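6-carboxyhexanoate--CoA ligase (Aquifex aeolicus, PDB 5TVA) is a BioW-family CoA ligase, here with adenosine monophosphate and coenzyme A bound to a single chain. Local coordinates at residues D2-R7 with V50-D55; R77-K82 with V200-L205; N106-N111 with D129-V134; A10-K15 with P40-F45. All coordinates share one frame; numbering follows the deposited sequence.

Interaction 1 (D2-R7 with V50-D55); sequences DLFSVR and VEKVKD. With COA (coenzyme A), chain D.
Phe4 and Lys52 cross obliquely on one face of a three-stranded antiparallel sheet, in which strand 3-12 runs down the middle and strand 45-52 forms one outer edge. Phe4 CD2 approaches Lys52 CA to 3.8 Å, and CG of the lysine rests over one face of the ring. With CG anti to its own backbone N, the Lys52 chain crosses the ring and bends at chi3, reaching Asp2, where Lys52 NZ and Asp2 OD2 form a long salt bridge of 3.6 Å. On the same face of the sheet Val50 CG1 also touches the Phe4 ring and, more loosely, Val6; Leu29 of helix 29-37 touches both valines.

The backbone register beneath is that of a regular antiparallel pair. Ser5 and Glu51 form the hydrogen-bonded pair, with Ser5 N 2.7 Å from Glu51 O and Glu51 N 2.9 Å from Ser5 O, each donor in the plane of its carbonyl. Beyond it, Val53 N reaches Leu3 O almost straight (176° at the hydrogen) but from above the carbonyl plane, and the CB atoms of Leu3 and Val53 meet at 3.8 Å.

Ser5 and Glu51 point to the other face of the sheet, and Ser5 OG is hydrogen-bonded to Glu21 of strand 15-25. There Arg7, part of the coenzyme A pocket, bends at chi3 (-81°) and places its guanidinium between ligand and carboxylate. Arg7 NH1 lies 3.1 Å from O5A of coenzyme A, while Arg7 NH2 makes a salt bridge of 3.2 Å to Glu51 OE1, the two planar groups turned 44° apart.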
# COMPACT_ATOMS: atom_id res chain seq x y z
N ASP A 2 -13.50 -18.01 14.52
CA ASP A 2 -14.14 -16.71 14.62
C ASP A 2 -13.12 -15.56 14.54
O ASP A 2 -12.24 -15.45 15.39
CB ASP A 2 -14.94 -16.62 15.92
CG ASP A 2 -16.43 -16.89 15.71
OD1 ASP A 2 -16.77 -17.79 14.91
OD2 ASP A 2 -17.26 -16.19 16.35
N LEU A 3 -13.22 -14.73 13.51
CA LEU A 3 -12.30 -13.64 13.29
C LEU A 3 -13.02 -12.31 13.43
O LEU A 3 -14.21 -12.19 13.10
CB LEU A 3 -11.66 -13.71 11.90
CG LEU A 3 -10.61 -14.77 11.61
CD1 LEU A 3 -10.18 -14.62 10.14
CD2 LEU A 3 -9.39 -14.69 12.56
N PHE A 4 -12.28 -11.30 13.89
CA PHE A 4 -12.78 -9.94 14.00
C PHE A 4 -11.80 -9.02 13.28
O PHE A 4 -10.58 -9.11 13.49
CB PHE A 4 -12.95 -9.52 15.47
CG PHE A 4 -14.04 -10.26 16.19
CD1 PHE A 4 -13.80 -11.53 16.72
CD2 PHE A 4 -15.31 -9.70 16.35
CE1 PHE A 4 -14.80 -12.22 17.39
CE2 PHE A 4 -16.32 -10.39 17.02
CZ PHE A 4 -16.06 -11.65 17.54
N SER A 5 -12.33 -8.14 12.44
CA SER A 5 -11.54 -7.11 11.79
C SER A 5 -11.53 -5.87 12.68
O SER A 5 -12.59 -5.44 13.13
CB SER A 5 -12.14 -6.80 10.42
OG SER A 5 -11.79 -5.51 9.97
N VAL A 6 -10.35 -5.33 12.96
CA VAL A 6 -10.20 -4.18 13.85
C VAL A 6 -9.56 -3.06 13.05
O VAL A 6 -8.37 -3.12 12.73
CB VAL A 6 -9.35 -4.50 15.08
CG1 VAL A 6 -9.29 -3.29 16.00
CG2 VAL A 6 -9.92 -5.69 15.81
N ARG A 7 -10.34 -2.01 12.75
CA ARG A 7 -9.86 -0.92 11.91
C ARG A 7 -9.80 0.37 12.71
O ARG A 7 -10.80 0.76 13.32
CB ARG A 7 -10.76 -0.69 10.69
CG ARG A 7 -10.64 -1.74 9.60
CD ARG A 7 -11.67 -1.49 8.47
NE ARG A 7 -12.99 -2.00 8.84
CZ ARG A 7 -14.13 -1.80 8.16
NH1 ARG A 7 -14.15 -1.05 7.05
NH2 ARG A 7 -15.27 -2.34 8.59
N VAL A 50 -14.80 -2.58 15.12
CA VAL A 50 -14.63 -4.02 15.31
C VAL A 50 -15.79 -4.74 14.62
O VAL A 50 -16.96 -4.54 14.97
CB VAL A 50 -14.58 -4.39 16.79
CG1 VAL A 50 -14.25 -5.88 16.94
CG2 VAL A 50 -13.56 -3.52 17.51
N GLU A 51 -15.46 -5.59 13.65
CA GLU A 51 -16.44 -6.20 12.76
C GLU A 51 -16.17 -7.69 12.71
O GLU A 51 -15.06 -8.11 12.36
CB GLU A 51 -16.33 -5.58 11.36
CG GLU A 51 -17.40 -5.93 10.38
CD GLU A 51 -17.22 -5.13 9.10
OE1 GLU A 51 -16.22 -5.39 8.38
OE2 GLU A 51 -18.05 -4.23 8.83
N LYS A 52 -17.15 -8.50 13.09
CA LYS A 52 -17.00 -9.94 12.94
C LYS A 52 -16.84 -10.28 11.45
O LYS A 52 -17.57 -9.77 10.61
CB LYS A 52 -18.21 -10.66 13.52
CG LYS A 52 -18.04 -12.17 13.69
CD LYS A 52 -19.35 -12.79 14.20
CE LYS A 52 -19.09 -13.88 15.22
NZ LYS A 52 -20.36 -14.36 15.85
N VAL A 53 -15.86 -11.12 11.14
CA VAL A 53 -15.56 -11.52 9.77
C VAL A 53 -16.46 -12.69 9.38
O VAL A 53 -16.60 -13.66 10.13
CB VAL A 53 -14.08 -11.92 9.63
CG1 VAL A 53 -13.83 -12.62 8.28
CG2 VAL A 53 -13.17 -10.70 9.79
N LYS A 54 -17.06 -12.62 8.19
CA LYS A 54 -17.84 -13.74 7.70
C LYS A 54 -16.94 -14.74 6.99
O LYS A 54 -16.50 -15.73 7.58
CB LYS A 54 -18.95 -13.25 6.77
CG LYS A 54 -19.85 -12.18 7.37
CD LYS A 54 -21.25 -12.72 7.67
CE LYS A 54 -22.18 -11.62 8.17
NZ LYS A 54 -22.11 -10.42 7.29
N ASP A 55 -16.63 -14.46 5.73
CA ASP A 55 -15.73 -15.28 4.93
C ASP A 55 -14.36 -14.63 4.83
O ASP A 55 -14.23 -13.40 4.88
CB ASP A 55 -16.30 -15.47 3.53
CG ASP A 55 -17.73 -15.90 3.55
OD1 ASP A 55 -17.97 -17.11 3.76
OD2 ASP A 55 -18.62 -15.02 3.41
N1A COA D . -5.84 8.12 4.49
C2A COA D . -6.57 9.24 4.55
N3A COA D . -7.82 9.23 5.01
C4A COA D . -8.39 8.07 5.41
C5A COA D . -7.65 6.88 5.37
C6A COA D . -6.32 6.96 4.88
N6A COA D . -5.49 5.68 4.80
N7A COA D . -8.42 5.89 5.83
C8A COA D . -9.59 6.41 6.16
N9A COA D . -9.57 7.73 5.94
C1B COA D . -10.82 8.52 6.15
C2B COA D . -11.06 9.74 5.92
O2B COA D . -10.54 10.25 4.65
C3B COA D . -12.68 9.40 5.68
O3B COA D . -12.75 8.67 4.42
P3B COA D . -13.35 9.17 2.94
O7A COA D . -14.14 8.01 2.40
O8A COA D . -14.22 10.39 3.02
O9A COA D . -12.24 9.45 1.97
C4B COA D . -13.02 8.66 6.69
O4B COA D . -11.69 8.24 7.40
C5B COA D . -13.86 7.34 6.34
O5B COA D . -13.03 6.34 5.88
P1A COA D . -13.25 4.70 6.16
O1A COA D . -13.30 3.97 4.81
O2A COA D . -14.50 4.40 6.97
O3A COA D . -11.92 4.15 6.96
P2A COA D . -11.81 2.80 7.96
O4A COA D . -12.33 3.25 9.33
O5A COA D . -12.72 1.67 7.47
O6A COA D . -10.18 2.36 8.03
CBP COA D . -7.76 2.02 7.19
CCP COA D . -9.31 2.31 6.85
CDP COA D . -7.13 3.28 7.85
CEP COA D . -7.68 0.95 8.30
CAP COA D . -6.95 1.58 5.85
OAP COA D . -6.26 2.63 5.27
C9P COA D . -5.89 0.46 6.04
O9P COA D . -6.16 -0.71 5.88
N8P COA D . -4.51 0.79 6.41
C7P COA D . -3.48 -0.27 6.62
C6P COA D . -2.32 -0.18 5.64
C5P COA D . -1.49 1.15 5.71
O5P COA D . -2.00 2.20 5.74
N4P COA D . -0.01 1.04 5.73
C3P COA D . 0.83 2.30 5.83
C2P COA D . 2.28 1.95 5.45
S1P COA D . 2.16 1.14 3.83

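Interaction 2 (R77-K82 with V200-L205); sequences REFAVK and VRITPL
Phe79 meets Ile202 along the CD2-CE2 edge of its ring: Phe79 CD2 lies 3.6 Å from Ile202 CD1, and Ile202 CG1 sits at the ring edge, in plane. This is helix-on-sheet packing, helix 73-85 lying against strand 198-203 of the six-stranded mixed sheet. The short helix and strand segments run nearly antiparallel (161°), their axes approaching to 9.1 Å. CG of Phe79 is anti to its backbone N, which carries the ring toward the strand, where CE2 also meets Val200 CG1; Tyr68 and Phe70 bring further rings against it.

Beside Phe79, Ala80 CB touches both Ile202 CD1 and Leu205 CD2. Past the end of the strand and the cis peptide before Pro204, Leu205 turns CD2 back to the helix, 3.8 Å from Arg77 CG. Trp181 of strand 177-181 touches both Arg77 and Leu205.

The polar part of this buried contact is a side-on grip by Arg77, extended from CG to NE. Its guanidinium meets Leu205 O nearly in plane, satisfying one carbonyl with two donors, both bonds bent to about 140° at the hydrogen. Arg77 NH2 reaches Leu205 O at 2.9 Å in the carbonyl plane, whereas Arg77 NE, also 2.9 Å from Leu205 O, approaches from 33° out of it.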
# COMPACT_ATOMS: atom_id res chain seq x y z
N ARG A 77 13.53 7.03 -10.10
CA ARG A 77 12.33 6.95 -10.91
C ARG A 77 12.62 6.36 -12.29
O ARG A 77 11.77 5.67 -12.86
CB ARG A 77 11.70 8.33 -11.03
CG ARG A 77 11.37 8.94 -9.69
CD ARG A 77 10.80 10.34 -9.82
NE ARG A 77 10.38 10.86 -8.52
CZ ARG A 77 10.04 12.12 -8.30
NH1 ARG A 77 10.09 13.00 -9.29
NH2 ARG A 77 9.68 12.52 -7.09
N GLU A 78 13.82 6.60 -12.82
CA GLU A 78 14.19 5.96 -14.08
C GLU A 78 14.27 4.45 -13.91
O GLU A 78 13.77 3.68 -14.75
CB GLU A 78 15.53 6.53 -14.55
CG GLU A 78 15.92 6.20 -15.99
CD GLU A 78 17.06 7.08 -16.49
OE1 GLU A 78 17.76 6.68 -17.45
OE2 GLU A 78 17.26 8.18 -15.92
N PHE A 79 14.88 4.00 -12.81
CA PHE A 79 14.90 2.58 -12.50
C PHE A 79 13.49 2.06 -12.23
O PHE A 79 13.13 0.95 -12.65
CB PHE A 79 15.81 2.33 -11.30
CG PHE A 79 15.96 0.89 -10.91
CD1 PHE A 79 16.63 0.00 -11.72
CD2 PHE A 79 15.46 0.44 -9.70
CE1 PHE A 79 16.78 -1.33 -11.34
CE2 PHE A 79 15.60 -0.89 -9.32
CZ PHE A 79 16.27 -1.78 -10.14
N ALA A 80 12.66 2.87 -11.54
CA ALA A 80 11.31 2.44 -11.23
C ALA A 80 10.51 2.16 -12.50
O ALA A 80 9.87 1.11 -12.62
CB ALA A 80 10.62 3.50 -10.37
N VAL A 81 10.60 3.06 -13.48
CA VAL A 81 9.98 2.83 -14.78
C VAL A 81 10.50 1.54 -15.41
O VAL A 81 9.74 0.76 -16.00
CB VAL A 81 10.21 4.04 -15.70
CG1 VAL A 81 9.60 3.80 -17.07
CG2 VAL A 81 9.62 5.29 -15.07
N LYS A 82 11.80 1.28 -15.28
CA LYS A 82 12.37 0.10 -15.93
C LYS A 82 11.81 -1.18 -15.34
O LYS A 82 11.39 -2.08 -16.09
CB LYS A 82 13.90 0.12 -15.80
CG LYS A 82 14.56 -1.10 -16.42
CD LYS A 82 16.02 -0.81 -16.76
CE LYS A 82 16.96 -1.31 -15.67
NZ LYS A 82 17.20 -2.78 -15.74
N VAL A 200 10.24 -4.55 -4.82
CA VAL A 200 11.48 -3.90 -5.21
C VAL A 200 11.56 -2.56 -4.48
O VAL A 200 10.88 -1.60 -4.86
CB VAL A 200 11.59 -3.74 -6.73
CG1 VAL A 200 12.97 -3.27 -7.11
CG2 VAL A 200 11.31 -5.07 -7.39
N ARG A 201 12.40 -2.48 -3.45
CA ARG A 201 12.52 -1.28 -2.63
C ARG A 201 13.54 -0.34 -3.25
O ARG A 201 14.62 -0.77 -3.66
CB ARG A 201 12.91 -1.65 -1.21
CG ARG A 201 12.29 -2.99 -0.80
CD ARG A 201 12.68 -3.39 0.60
NE ARG A 201 12.60 -2.25 1.50
CZ ARG A 201 13.64 -1.79 2.20
NH1 ARG A 201 14.81 -2.40 2.10
NH2 ARG A 201 13.49 -0.75 3.00
N ILE A 202 13.19 0.94 -3.36
CA ILE A 202 13.95 1.86 -4.21
C ILE A 202 14.09 3.21 -3.50
O ILE A 202 13.09 3.86 -3.21
CB ILE A 202 13.28 2.03 -5.58
CG1 ILE A 202 13.39 0.72 -6.36
CG2 ILE A 202 13.89 3.21 -6.33
CD1 ILE A 202 12.52 0.65 -7.60
N THR A 203 15.34 3.62 -3.25
CA THR A 203 15.65 4.89 -2.57
C THR A 203 16.63 5.74 -3.39
O THR A 203 17.60 5.22 -3.92
CB THR A 203 16.28 4.66 -1.18
OG1 THR A 203 15.86 3.40 -0.65
CG2 THR A 203 15.88 5.77 -0.21
N PRO A 204 16.37 7.06 -3.48
CA PRO A 204 15.15 7.73 -3.03
C PRO A 204 14.24 8.13 -4.19
O PRO A 204 14.71 8.60 -5.22
CB PRO A 204 15.70 8.97 -2.33
CG PRO A 204 16.93 9.32 -3.16
CD PRO A 204 17.44 8.03 -3.78
N LEU A 205 12.93 7.95 -4.01
CA LEU A 205 11.97 8.34 -5.03
C LEU A 205 11.46 9.77 -4.86
O LEU A 205 10.65 10.23 -5.67
CB LEU A 205 10.81 7.33 -5.06
CG LEU A 205 11.15 5.97 -5.68
CD1 LEU A 205 10.08 4.91 -5.42
CD2 LEU A 205 11.35 6.14 -7.17

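Interaction 3 (N106-N111 with D129-V134); sequences NPKGGN and DKERGV. With AMP (adenosine monophosphate), chain C.
Two loops that border the nucleotide and coenzyme A pockets meet, one between helix 91-102 and strand 116-119, the other between strands 116-119 and 139-141. Glu131 is the main point of touch. Glu131 CG, beside the backbone N, lies 3.5 Å from Asn106 OD1, and the two side chains cross obliquely, Glu131 CB lying equally near OD1 and ND2 of Asn106 and the amide and carboxylate planes 31° apart. Farther out the extended Glu131 chain crosses Lys108 obliquely: Glu131 OE2 touches Lys108 CE at 3.1 Å, while the ammonium stays beyond salt-bridge range. Pro107 CD packs on the carbonyl of Lys130, 3.5 Å from Lys130 O.

No hydrogen bond joins the two segments, and each is held in shape from within by an Asx turn; just beyond them, backbone bonds of Glu131 with Arg113 and of Val134 with Ala115 join the same two loops. Asn106 accepts from Lys108 N through Asn106 OD1 at 3.0 Å, inside a type I beta turn from Asn106 to Gly109. Asn106 ND2 points in the amide plane to Asn111 O, 3.3 Å away, tying the two ends of 106-111 together. Asp129 OD1 likewise accepts from Glu131 N nearly along its C-O axis, and from Arg132 N above the carboxylate plane, extending the turn into an Asx motif.

The same segments carry ligand-binding residues. Asn111, its amide hydrogen-bonded to Gly213 and Pro211, sets CB 3.8 Å from O3' of adenosine monophosphate. Arg132 makes a long, weak ion pair with coenzyme A, and Val134 O lies 3.3 Å from C2 of the adenine.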
# COMPACT_ATOMS: atom_id res chain seq x y z
N ASN A 106 -3.54 14.28 -6.19
CA ASN A 106 -4.83 14.92 -5.88
C ASN A 106 -4.97 16.20 -6.71
O ASN A 106 -4.15 17.11 -6.55
CB ASN A 106 -4.93 15.22 -4.38
CG ASN A 106 -6.29 15.79 -3.95
OD1 ASN A 106 -7.02 16.37 -4.74
ND2 ASN A 106 -6.62 15.61 -2.67
N PRO A 107 -5.97 16.31 -7.58
CA PRO A 107 -6.04 17.48 -8.47
C PRO A 107 -6.24 18.81 -7.75
O PRO A 107 -5.89 19.85 -8.32
CB PRO A 107 -7.24 17.17 -9.38
CG PRO A 107 -8.09 16.23 -8.56
CD PRO A 107 -7.11 15.39 -7.78
N LYS A 108 -6.77 18.80 -6.53
CA LYS A 108 -6.90 20.02 -5.74
C LYS A 108 -5.75 20.19 -4.75
O LYS A 108 -5.92 20.81 -3.70
CB LYS A 108 -8.24 20.05 -5.00
CG LYS A 108 -9.43 19.64 -5.89
CD LYS A 108 -10.68 20.47 -5.58
CE LYS A 108 -11.92 19.83 -6.18
NZ LYS A 108 -12.92 20.84 -6.66
N GLY A 109 -4.58 19.66 -5.08
CA GLY A 109 -3.41 19.82 -4.24
C GLY A 109 -3.25 18.76 -3.17
O GLY A 109 -4.23 18.30 -2.56
N GLY A 110 -2.01 18.36 -2.92
CA GLY A 110 -1.72 17.45 -1.83
C GLY A 110 -1.76 16.00 -2.25
O GLY A 110 -1.80 15.63 -3.43
N ASN A 111 -1.75 15.15 -1.23
CA ASN A 111 -1.85 13.72 -1.46
C ASN A 111 -3.30 13.29 -1.57
O ASN A 111 -4.23 13.99 -1.14
CB ASN A 111 -1.18 12.95 -0.32
CG ASN A 111 0.22 13.42 -0.06
OD1 ASN A 111 1.17 13.02 -0.74
ND2 ASN A 111 0.37 14.29 0.94
N ASP A 129 -13.30 8.98 -7.92
CA ASP A 129 -12.99 10.10 -7.04
C ASP A 129 -11.47 10.24 -7.01
O ASP A 129 -10.78 9.48 -6.33
CB ASP A 129 -13.57 9.89 -5.65
CG ASP A 129 -13.33 11.07 -4.73
OD1 ASP A 129 -12.36 11.82 -4.97
OD2 ASP A 129 -14.11 11.23 -3.76
N LYS A 130 -10.96 11.22 -7.74
CA LYS A 130 -9.52 11.39 -7.89
C LYS A 130 -8.89 12.08 -6.68
O LYS A 130 -7.66 12.13 -6.59
CB LYS A 130 -9.23 12.15 -9.19
CG LYS A 130 -10.05 11.60 -10.36
CD LYS A 130 -9.51 12.03 -11.72
CE LYS A 130 -10.49 11.65 -12.85
NZ LYS A 130 -10.85 10.19 -12.88
N GLU A 131 -9.69 12.61 -5.75
CA GLU A 131 -9.10 13.03 -4.49
C GLU A 131 -8.97 11.85 -3.54
O GLU A 131 -7.96 11.73 -2.82
CB GLU A 131 -9.93 14.13 -3.85
CG GLU A 131 -10.36 15.21 -4.82
CD GLU A 131 -11.18 16.29 -4.14
OE1 GLU A 131 -11.06 16.42 -2.90
OE2 GLU A 131 -11.94 16.98 -4.84
N ARG A 132 -9.96 10.97 -3.56
CA ARG A 132 -10.04 9.89 -2.58
C ARG A 132 -9.25 8.66 -3.03
O ARG A 132 -8.52 8.05 -2.23
CB ARG A 132 -11.50 9.54 -2.34
CG ARG A 132 -11.73 8.92 -1.00
CD ARG A 132 -12.92 7.92 -0.98
NE ARG A 132 -12.33 6.59 -1.06
CZ ARG A 132 -12.95 5.49 -0.67
NH1 ARG A 132 -14.16 5.55 -0.11
NH2 ARG A 132 -12.33 4.31 -0.79
N GLY A 133 -9.38 8.29 -4.31
CA GLY A 133 -8.84 7.04 -4.79
C GLY A 133 -9.56 5.84 -4.18
O GLY A 133 -10.61 5.93 -3.57
N VAL A 134 -8.92 4.68 -4.34
CA VAL A 134 -9.41 3.44 -3.75
C VAL A 134 -8.43 3.01 -2.67
O VAL A 134 -7.22 3.17 -2.81
CB VAL A 134 -9.60 2.38 -4.85
CG1 VAL A 134 -10.09 1.08 -4.28
CG2 VAL A 134 -10.60 2.89 -5.87
P AMP C . 1.25 5.55 3.55
O1P AMP C . 1.56 4.11 3.20
O2P AMP C . 0.24 5.62 4.68
O3P AMP C . 2.43 6.51 3.63
O5' AMP C . 0.48 6.15 2.28
C5' AMP C . 1.15 6.53 1.08
C4' AMP C . 0.15 7.03 0.07
O4' AMP C . -0.57 5.90 -0.48
C3' AMP C . -0.93 7.96 0.65
O3' AMP C . -0.59 9.33 0.54
C2' AMP C . -2.20 7.59 -0.10
O2' AMP C . -2.31 8.36 -1.29
C1' AMP C . -1.95 6.13 -0.48
N9 AMP C . -2.58 5.17 0.46
C8 AMP C . -2.55 5.22 1.80
N7 AMP C . -3.25 4.18 2.34
C5 AMP C . -3.75 3.43 1.34
C6 AMP C . -4.55 2.19 1.19
N6 AMP C . -5.01 1.50 2.26
N1 AMP C . -4.83 1.76 -0.07
C2 AMP C . -4.40 2.43 -1.16
N3 AMP C . -3.67 3.56 -1.09
C4 AMP C . -3.30 4.10 0.09

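Interaction 4 (A10-K15 with P40-F45); sequences AQKNGK and PKEFDF
Gln11 pairs antiparallel with Phe45, Gln11 N donating to Phe45 O at 2.8 Å, while Gln11 O takes a hydrogen bond of 2.9 Å from Asp44 N and a weak one from Phe45 N. The side chains of Gln11 and Phe45 then lie side by side, pointing the same way, with the amide and ring planes 61° apart.

Asp44 turns its carboxylate toward the neighbouring turn. OD2 of Asp44 accepts from Asn13 N at 2.9 Å, met nearly along its C-O axis, and also lies 3.1 Å from Lys12 CG. The lysine, bent at chi2 and chi4, crosses Glu42 with Lys12 CE 3.6 Å from Glu42 CG, so these two meet through their aliphatic parts, and its NZ makes a weak bond to Asn13 OD1.

Ala10 CB is the apolar centre, 3.9 Å from Pro40 CG and in contact with Phe43 CB. The Phe43 ring turns its edge to the backbone N of Phe45.

Lys12 to Lys15 form the type I' turn of the hairpin linking strands 3-12 and 15-25, with Asn13 and Gly14 at its corners, and Asp44 and Phe45 opposite Gln11 make a classic beta bulge where strand 45-52 begins.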
# COMPACT_ATOMS: atom_id res chain seq x y z
N ALA A 10 -7.07 7.81 12.73
CA ALA A 10 -6.91 8.92 13.67
C ALA A 10 -6.54 10.19 12.92
O ALA A 10 -5.78 10.14 11.94
CB ALA A 10 -5.85 8.62 14.74
N GLN A 11 -7.09 11.31 13.37
CA GLN A 11 -6.88 12.62 12.77
C GLN A 11 -6.25 13.56 13.78
O GLN A 11 -6.34 13.37 14.99
CB GLN A 11 -8.20 13.25 12.26
CG GLN A 11 -8.71 12.65 10.98
CD GLN A 11 -9.98 13.31 10.50
OE1 GLN A 11 -10.76 13.86 11.29
NE2 GLN A 11 -10.20 13.28 9.18
N LYS A 12 -5.61 14.60 13.25
CA LYS A 12 -5.11 15.71 14.06
C LYS A 12 -5.24 16.96 13.22
O LYS A 12 -4.71 17.02 12.10
CB LYS A 12 -3.67 15.49 14.50
CG LYS A 12 -3.40 16.15 15.84
CD LYS A 12 -2.03 16.83 15.91
CE LYS A 12 -1.91 17.73 17.15
NZ LYS A 12 -1.14 18.99 16.86
N ASN A 13 -5.96 17.96 13.74
CA ASN A 13 -6.21 19.21 13.02
C ASN A 13 -6.86 18.94 11.67
O ASN A 13 -6.51 19.56 10.67
CB ASN A 13 -4.93 20.03 12.84
CG ASN A 13 -4.21 20.31 14.14
OD1 ASN A 13 -3.02 20.01 14.29
ND2 ASN A 13 -4.92 20.90 15.10
N GLY A 14 -7.81 18.00 11.64
CA GLY A 14 -8.45 17.59 10.40
C GLY A 14 -7.60 16.75 9.47
O GLY A 14 -8.12 16.29 8.44
N LYS A 15 -6.32 16.53 9.78
CA LYS A 15 -5.43 15.77 8.91
C LYS A 15 -5.23 14.35 9.42
O LYS A 15 -5.08 14.12 10.63
CB LYS A 15 -4.07 16.46 8.77
CG LYS A 15 -4.12 17.94 8.37
CD LYS A 15 -3.03 18.76 9.07
CE LYS A 15 -1.63 18.22 8.77
NZ LYS A 15 -0.56 19.13 9.26
N PRO A 40 -1.06 6.11 17.30
CA PRO A 40 -0.64 7.49 17.03
C PRO A 40 -0.14 8.20 18.28
O PRO A 40 -0.61 7.96 19.39
CB PRO A 40 -1.91 8.16 16.49
CG PRO A 40 -3.02 7.37 17.06
CD PRO A 40 -2.53 5.96 17.28
N LYS A 41 0.82 9.11 18.07
CA LYS A 41 1.38 9.89 19.18
C LYS A 41 0.41 10.97 19.65
O LYS A 41 0.08 11.06 20.84
CB LYS A 41 2.72 10.52 18.75
CG LYS A 41 3.85 9.55 18.35
CD LYS A 41 3.56 8.13 18.95
CE LYS A 41 3.61 7.97 20.52
NZ LYS A 41 2.70 6.86 21.00
N GLU A 42 -0.04 11.81 18.72
CA GLU A 42 -0.99 12.89 18.99
C GLU A 42 -2.16 12.72 18.04
O GLU A 42 -1.96 12.36 16.88
CB GLU A 42 -0.33 14.27 18.78
CG GLU A 42 -0.86 15.42 19.66
CD GLU A 42 -1.13 14.98 21.09
OE1 GLU A 42 -2.32 15.04 21.51
OE2 GLU A 42 -0.16 14.60 21.80
N PHE A 43 -3.38 12.96 18.53
CA PHE A 43 -4.58 12.95 17.70
C PHE A 43 -5.67 13.67 18.46
O PHE A 43 -5.68 13.67 19.69
CB PHE A 43 -5.04 11.52 17.37
CG PHE A 43 -5.45 10.71 18.58
CD1 PHE A 43 -4.51 9.98 19.31
CD2 PHE A 43 -6.78 10.67 18.98
CE1 PHE A 43 -4.89 9.21 20.42
CE2 PHE A 43 -7.17 9.92 20.10
CZ PHE A 43 -6.22 9.19 20.82
N ASP A 44 -6.57 14.32 17.73
CA ASP A 44 -7.77 14.92 18.28
C ASP A 44 -9.02 14.09 18.03
O ASP A 44 -10.08 14.38 18.61
CB ASP A 44 -7.98 16.32 17.68
CG ASP A 44 -6.71 17.16 17.68
OD1 ASP A 44 -6.31 17.65 18.76
OD2 ASP A 44 -6.13 17.36 16.59
N PHE A 45 -8.95 13.10 17.14
CA PHE A 45 -10.09 12.23 16.85
C PHE A 45 -9.56 10.87 16.45
O PHE A 45 -8.60 10.77 15.68
CB PHE A 45 -10.97 12.79 15.72
CG PHE A 45 -12.08 11.85 15.29
CD1 PHE A 45 -13.25 11.74 16.02
CD2 PHE A 45 -11.93 11.05 14.16
CE1 PHE A 45 -14.28 10.88 15.61
CE2 PHE A 45 -12.94 10.19 13.75
CZ PHE A 45 -14.11 10.09 14.48

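Overall arrangement
Interactions 1 and 4 hold the same pair of strands, 3-12 and 45-52, near the two ends of their pairing, with centres about 25 Å apart. Interaction 1 is regular pairing with ion pairs at the margins, one beside coenzyme A; interaction 4 is irregular, and a carboxylate accepts from a turn amide. Both are only partly buried. Interaction 2 is the buried one, on the opposite side of the chain's centre from interaction 1, and joins a helix to a different sheet mainly by apolar packing plus one arginine-carbonyl grip. At the surface, the segments of interaction 3 touch by van der Waals contact without a hydrogen bond between them, and they border both ligands.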